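Local coordinates for galactokinase (PDB 6TEQ), which probably phosphorylates galactose with ATP as a member of the GHMP kinase family, and holds 2-deoxy-2-fluoro-galactose in its sugar site in this crystal, at residues 66-71 against 123-128; 75-80 against 87-92. One frame throughout, in Å; residues are numbered along the deposited sequence. Where two conformers were deposited one is given.

Contact 1 (66-71 against 123-128)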
# COMPACT_ATOMS: atom_id res chain seq x y z
N ILE A 66 -16.43 0.14 5.76
CA ILE A 66 -17.29 -0.98 5.35
C ILE A 66 -18.39 -1.10 6.40
O ILE A 66 -18.09 -1.37 7.58
CB ILE A 66 -16.58 -2.32 5.20
CG1 ILE A 66 -17.47 -3.42 4.58
CG2 ILE A 66 -15.85 -2.74 6.46
CD1 ILE A 66 -16.79 -4.76 4.52
N ALA A 67 -19.62 -0.96 5.95
CA ALA A 67 -20.80 -1.34 6.78
C ALA A 67 -21.11 -2.80 6.40
O ALA A 67 -21.25 -3.10 5.20
CB ALA A 67 -21.94 -0.40 6.52
N LEU A 68 -21.13 -3.71 7.36
CA LEU A 68 -21.31 -5.14 7.05
C LEU A 68 -22.31 -5.81 7.97
O LEU A 68 -22.41 -5.43 9.16
CB LEU A 68 -19.93 -5.82 7.13
CG LEU A 68 -19.89 -7.32 6.77
CD1 LEU A 68 -18.59 -7.67 6.08
CD2 LEU A 68 -20.11 -8.19 8.00
N LYS A 69 -23.00 -6.80 7.43
CA LYS A 69 -23.86 -7.71 8.24
C LYS A 69 -23.64 -9.10 7.71
O LYS A 69 -23.69 -9.31 6.51
CB LYS A 69 -25.34 -7.32 8.19
CG LYS A 69 -26.21 -8.13 9.10
CD LYS A 69 -27.63 -7.63 9.09
CE LYS A 69 -28.48 -8.40 10.06
NZ LYS A 69 -29.88 -8.08 9.80
N PRO A 70 -23.42 -10.09 8.59
CA PRO A 70 -23.24 -11.46 8.11
C PRO A 70 -24.61 -11.98 7.64
O PRO A 70 -25.61 -11.49 8.09
CB PRO A 70 -22.76 -12.21 9.35
CG PRO A 70 -23.36 -11.42 10.51
CD PRO A 70 -23.36 -9.95 10.06
N ARG A 71 -24.56 -13.02 6.85
CA ARG A 71 -25.75 -13.76 6.39
C ARG A 71 -25.70 -15.20 6.88
O ARG A 71 -24.59 -15.70 7.13
CB ARG A 71 -25.80 -13.70 4.87
CG ARG A 71 -26.03 -12.32 4.27
CD ARG A 71 -25.98 -12.29 2.74
NE ARG A 71 -27.11 -13.05 2.20
CZ ARG A 71 -28.21 -12.55 1.71
NH1 ARG A 71 -29.13 -13.42 1.33
NH2 ARG A 71 -28.44 -11.23 1.64
N LYS A 123 -19.55 -17.53 6.59
CA LYS A 123 -20.58 -17.68 5.53
C LYS A 123 -20.66 -16.33 4.78
O LYS A 123 -19.69 -15.53 4.74
CB LYS A 123 -21.93 -18.08 6.15
CG LYS A 123 -21.94 -19.27 7.09
CD LYS A 123 -21.44 -20.49 6.39
CE LYS A 123 -21.27 -21.73 7.25
NZ LYS A 123 -22.57 -22.32 7.61
N GLY A 124 -21.82 -16.04 4.22
CA GLY A 124 -22.04 -14.88 3.37
C GLY A 124 -22.03 -13.60 4.13
O GLY A 124 -21.94 -13.58 5.42
N PHE A 125 -22.27 -12.53 3.39
CA PHE A 125 -22.41 -11.21 4.02
C PHE A 125 -22.97 -10.20 3.02
O PHE A 125 -22.89 -10.38 1.80
CB PHE A 125 -21.09 -10.71 4.61
CG PHE A 125 -20.00 -10.45 3.61
CD1 PHE A 125 -19.18 -11.48 3.21
CD2 PHE A 125 -19.76 -9.18 3.12
CE1 PHE A 125 -18.12 -11.25 2.34
CE2 PHE A 125 -18.74 -8.96 2.21
CZ PHE A 125 -17.93 -9.98 1.81
N ASP A 126 -23.56 -9.16 3.60
CA ASP A 126 -23.95 -7.92 2.89
C ASP A 126 -23.00 -6.84 3.32
O ASP A 126 -22.73 -6.72 4.51
CB ASP A 126 -25.38 -7.55 3.20
CG ASP A 126 -26.39 -8.57 2.73
OD1 ASP A 126 -26.18 -9.16 1.59
OD2 ASP A 126 -27.43 -8.70 3.47
N ALA A 127 -22.52 -6.05 2.35
CA ALA A 127 -21.65 -4.92 2.71
C ALA A 127 -21.87 -3.72 1.79
O ALA A 127 -22.19 -3.90 0.57
CB ALA A 127 -20.19 -5.32 2.76
N ALA A 128 -21.55 -2.59 2.37
CA ALA A 128 -21.51 -1.29 1.69
C ALA A 128 -20.17 -0.63 2.02
O ALA A 128 -19.78 -0.50 3.18
CB ALA A 128 -22.63 -0.39 2.07

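Contact 2 (75-80 against 87-92)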
# COMPACT_ATOMS: atom_id res chain seq x y z
N LYS A 75 -24.43 -16.28 0.31
CA LYS A 75 -24.54 -15.13 -0.62
C LYS A 75 -23.69 -13.97 -0.10
O LYS A 75 -23.65 -13.73 1.10
CB LYS A 75 -25.99 -14.68 -0.83
CG LYS A 75 -26.83 -15.66 -1.64
CD LYS A 75 -28.23 -15.20 -1.89
CE LYS A 75 -29.01 -16.14 -2.79
NZ LYS A 75 -30.27 -16.60 -2.17
N VAL A 76 -23.05 -13.27 -1.01
CA VAL A 76 -22.24 -12.05 -0.76
C VAL A 76 -22.77 -10.98 -1.68
O VAL A 76 -22.67 -11.15 -2.90
CB VAL A 76 -20.74 -12.24 -0.96
CG1 VAL A 76 -20.07 -10.89 -0.80
CG2 VAL A 76 -20.18 -13.27 0.02
N ARG A 77 -23.36 -9.98 -1.05
CA ARG A 77 -23.79 -8.75 -1.73
C ARG A 77 -22.85 -7.62 -1.30
O ARG A 77 -22.72 -7.37 -0.12
CB ARG A 77 -25.24 -8.38 -1.53
CG ARG A 77 -26.21 -9.43 -2.03
CD ARG A 77 -27.64 -9.01 -1.88
NE ARG A 77 -27.99 -8.83 -0.51
CZ ARG A 77 -29.11 -8.27 -0.10
NH1 ARG A 77 -30.01 -7.83 -0.96
NH2 ARG A 77 -29.32 -8.16 1.20
N VAL A 78 -22.38 -6.85 -2.25
CA VAL A 78 -21.56 -5.67 -1.94
C VAL A 78 -21.98 -4.52 -2.85
O VAL A 78 -22.30 -4.72 -4.03
CB VAL A 78 -20.06 -5.98 -2.10
CG1 VAL A 78 -19.60 -6.96 -1.04
CG2 VAL A 78 -19.64 -6.44 -3.44
N VAL A 79 -21.86 -3.33 -2.31
CA VAL A 79 -22.13 -2.09 -3.06
C VAL A 79 -21.04 -1.11 -2.68
O VAL A 79 -20.55 -1.17 -1.51
CB VAL A 79 -23.56 -1.59 -2.82
CG1 VAL A 79 -23.74 -1.25 -1.35
CG2 VAL A 79 -23.92 -0.41 -3.75
N SER A 80 -20.71 -0.20 -3.58
CA SER A 80 -19.71 0.85 -3.29
C SER A 80 -20.32 2.20 -3.57
O SER A 80 -21.08 2.28 -4.55
CB SER A 80 -18.49 0.65 -4.18
OG SER A 80 -17.62 1.78 -4.16
N VAL A 87 -25.31 -3.22 -7.21
CA VAL A 87 -25.03 -4.28 -6.21
C VAL A 87 -24.46 -5.50 -6.94
O VAL A 87 -25.08 -6.06 -7.88
CB VAL A 87 -26.26 -4.66 -5.39
CG1 VAL A 87 -25.87 -5.70 -4.39
CG2 VAL A 87 -26.91 -3.46 -4.72
N ALA A 88 -23.32 -5.93 -6.46
CA ALA A 88 -22.65 -7.13 -6.99
C ALA A 88 -23.02 -8.30 -6.09
O ALA A 88 -22.95 -8.17 -4.89
CB ALA A 88 -21.15 -6.89 -7.08
N GLU A 89 -23.25 -9.47 -6.68
CA GLU A 89 -23.83 -10.61 -5.92
C GLU A 89 -23.10 -11.89 -6.36
O GLU A 89 -23.12 -12.16 -7.58
CB GLU A 89 -25.36 -10.53 -6.12
CG GLU A 89 -26.08 -11.86 -6.17
CD GLU A 89 -26.36 -12.51 -4.84
OE1 GLU A 89 -25.45 -12.50 -3.99
OE2 GLU A 89 -27.47 -13.07 -4.67
N ALA A 90 -22.46 -12.61 -5.42
CA ALA A 90 -21.74 -13.86 -5.70
C ALA A 90 -22.18 -14.83 -4.61
O ALA A 90 -22.89 -14.42 -3.66
CB ALA A 90 -20.23 -13.69 -5.75
N ASP A 91 -21.74 -16.06 -4.73
CA ASP A 91 -22.05 -17.09 -3.73
C ASP A 91 -20.73 -17.79 -3.44
O ASP A 91 -20.03 -18.21 -4.40
CB ASP A 91 -23.16 -18.03 -4.24
CG ASP A 91 -23.81 -18.81 -3.13
OD1 ASP A 91 -23.09 -19.41 -2.31
OD2 ASP A 91 -25.04 -18.82 -3.10
N LEU A 92 -20.41 -17.92 -2.15
CA LEU A 92 -19.16 -18.57 -1.70
C LEU A 92 -19.19 -20.09 -1.87
O LEU A 92 -18.12 -20.67 -1.93
CB LEU A 92 -18.98 -18.22 -0.22
CG LEU A 92 -18.74 -16.73 0.07
CD1 LEU A 92 -18.90 -16.43 1.55
CD2 LEU A 92 -17.37 -16.30 -0.44

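Contact 1 (66-71 against 123-128)
OD1 of D126 is gripped by two arginines: R71 donates through NH2, 3.1 Å from OD1 with an N-H...O angle of 150°, and R77 of the next strand adds a salt bridge through NE. Strands 66-70 and 125-128 pair here as antiparallel neighbours in the large mixed sheet of the GHMP kinase fold. R71 NH2 meets the syn lone pair of OD1, and OD1 lies slightly out of the R71 guanidinium plane; NH2 reaches OD2 more weakly at 3.3 Å. The carboxylate plane is turned 74° from the guanidinium. NH1 of R71 is held by D73, which helps fix the group's rotation. An alanine in place of R71 would probably leave D126 OD1 without one of its two arginines, and D73 without this partner. The backbone closes in two reciprocal hydrogen-bonded pairs, A67 with A128 and K69 with D126, and R71 N to G124 O continues it; A67 N to A128 O is shortest at 2.8 Å. The face of L68, P70, F125 and A127 is mainly apolar, and helix 141-156 packs on I66, L68 and F125. With CG between backbone N and carbonyl carbon (chi1 64°), the F125 ring sits where L68 CD1 meets its CD2 obliquely, at 3.5 Å.

Contact 2 (75-80 against 87-92)
V76 and A90 form a reciprocal hydrogen-bonded pair, V76 N to A90 O and A90 N to V76 O both measuring 2.9 Å. The same pattern recurs at V78 and A88, where the bond from A88 N to V78 O is close to straight at 168°. With K75-D91 and R77-E89 as the non-hydrogen-bonded pairs between, and strand directions 162° apart, this is an antiparallel beta hairpin.

Its two faces differ. On the face of V76 and V78 the packing is close and apolar: the V76 rotamer (chi1 174°) turns CG2 to L92, where it touches both CG and CD1 at 3.7 Å. V78 CG2 lies 4.0 Å from A88 CB.

The face of K75, R77, E89 and D91 is looser and more open to solvent, most so at K75 and E89. Here the methylenes of K75 and R77 pass the E89 carboxylate. K75 CD comes 3.6 Å from E89 OE2, but E89 adopts two conformers, which makes the details of this passage doubtful. In the same conformer K75 NZ stays 5.2 Å from E89 OE2, too far for a salt bridge, and any attraction between them is therefore probably long-range. The R77 guanidinium pairs through NE with D126, and D91 OD1 accepts from T74 OG1.

Beneath V76, V78 and L92 lies helix 105-116, with T108 against V76, P107 against V78, and A111 and R115 against L92. Strand 125-131 pairs in parallel with strand 75-80, and its F125 and F129 pack on V76 and V78, while T26 of helix 12-27 meets V79 and V87.

Contacts 1 and 2 lie in one mixed sheet, their centres 9 Å apart. Strand 125-131 pairs antiparallel with strand 54-70 and parallel with 75-80, which pairs in turn with 86-91, giving the local order 54-70, 125-131, 75-80, 86-91. Along the chain, contact 2 is nested inside the loop closed by contact 1, so the later strand 125-131 inserts between two strands consecutive in sequence. A probable hydrogen bond from A127 N to R77 O (2.8 Å) and F125 CZ against V76 CG1 (3.5 Å) join the contacts. Segments from the galactose-binding signature and the N-terminal GHMP sequence thus share one sheet. S80, which binds ADP in another structure of this protein but not here, ends strand 75-80.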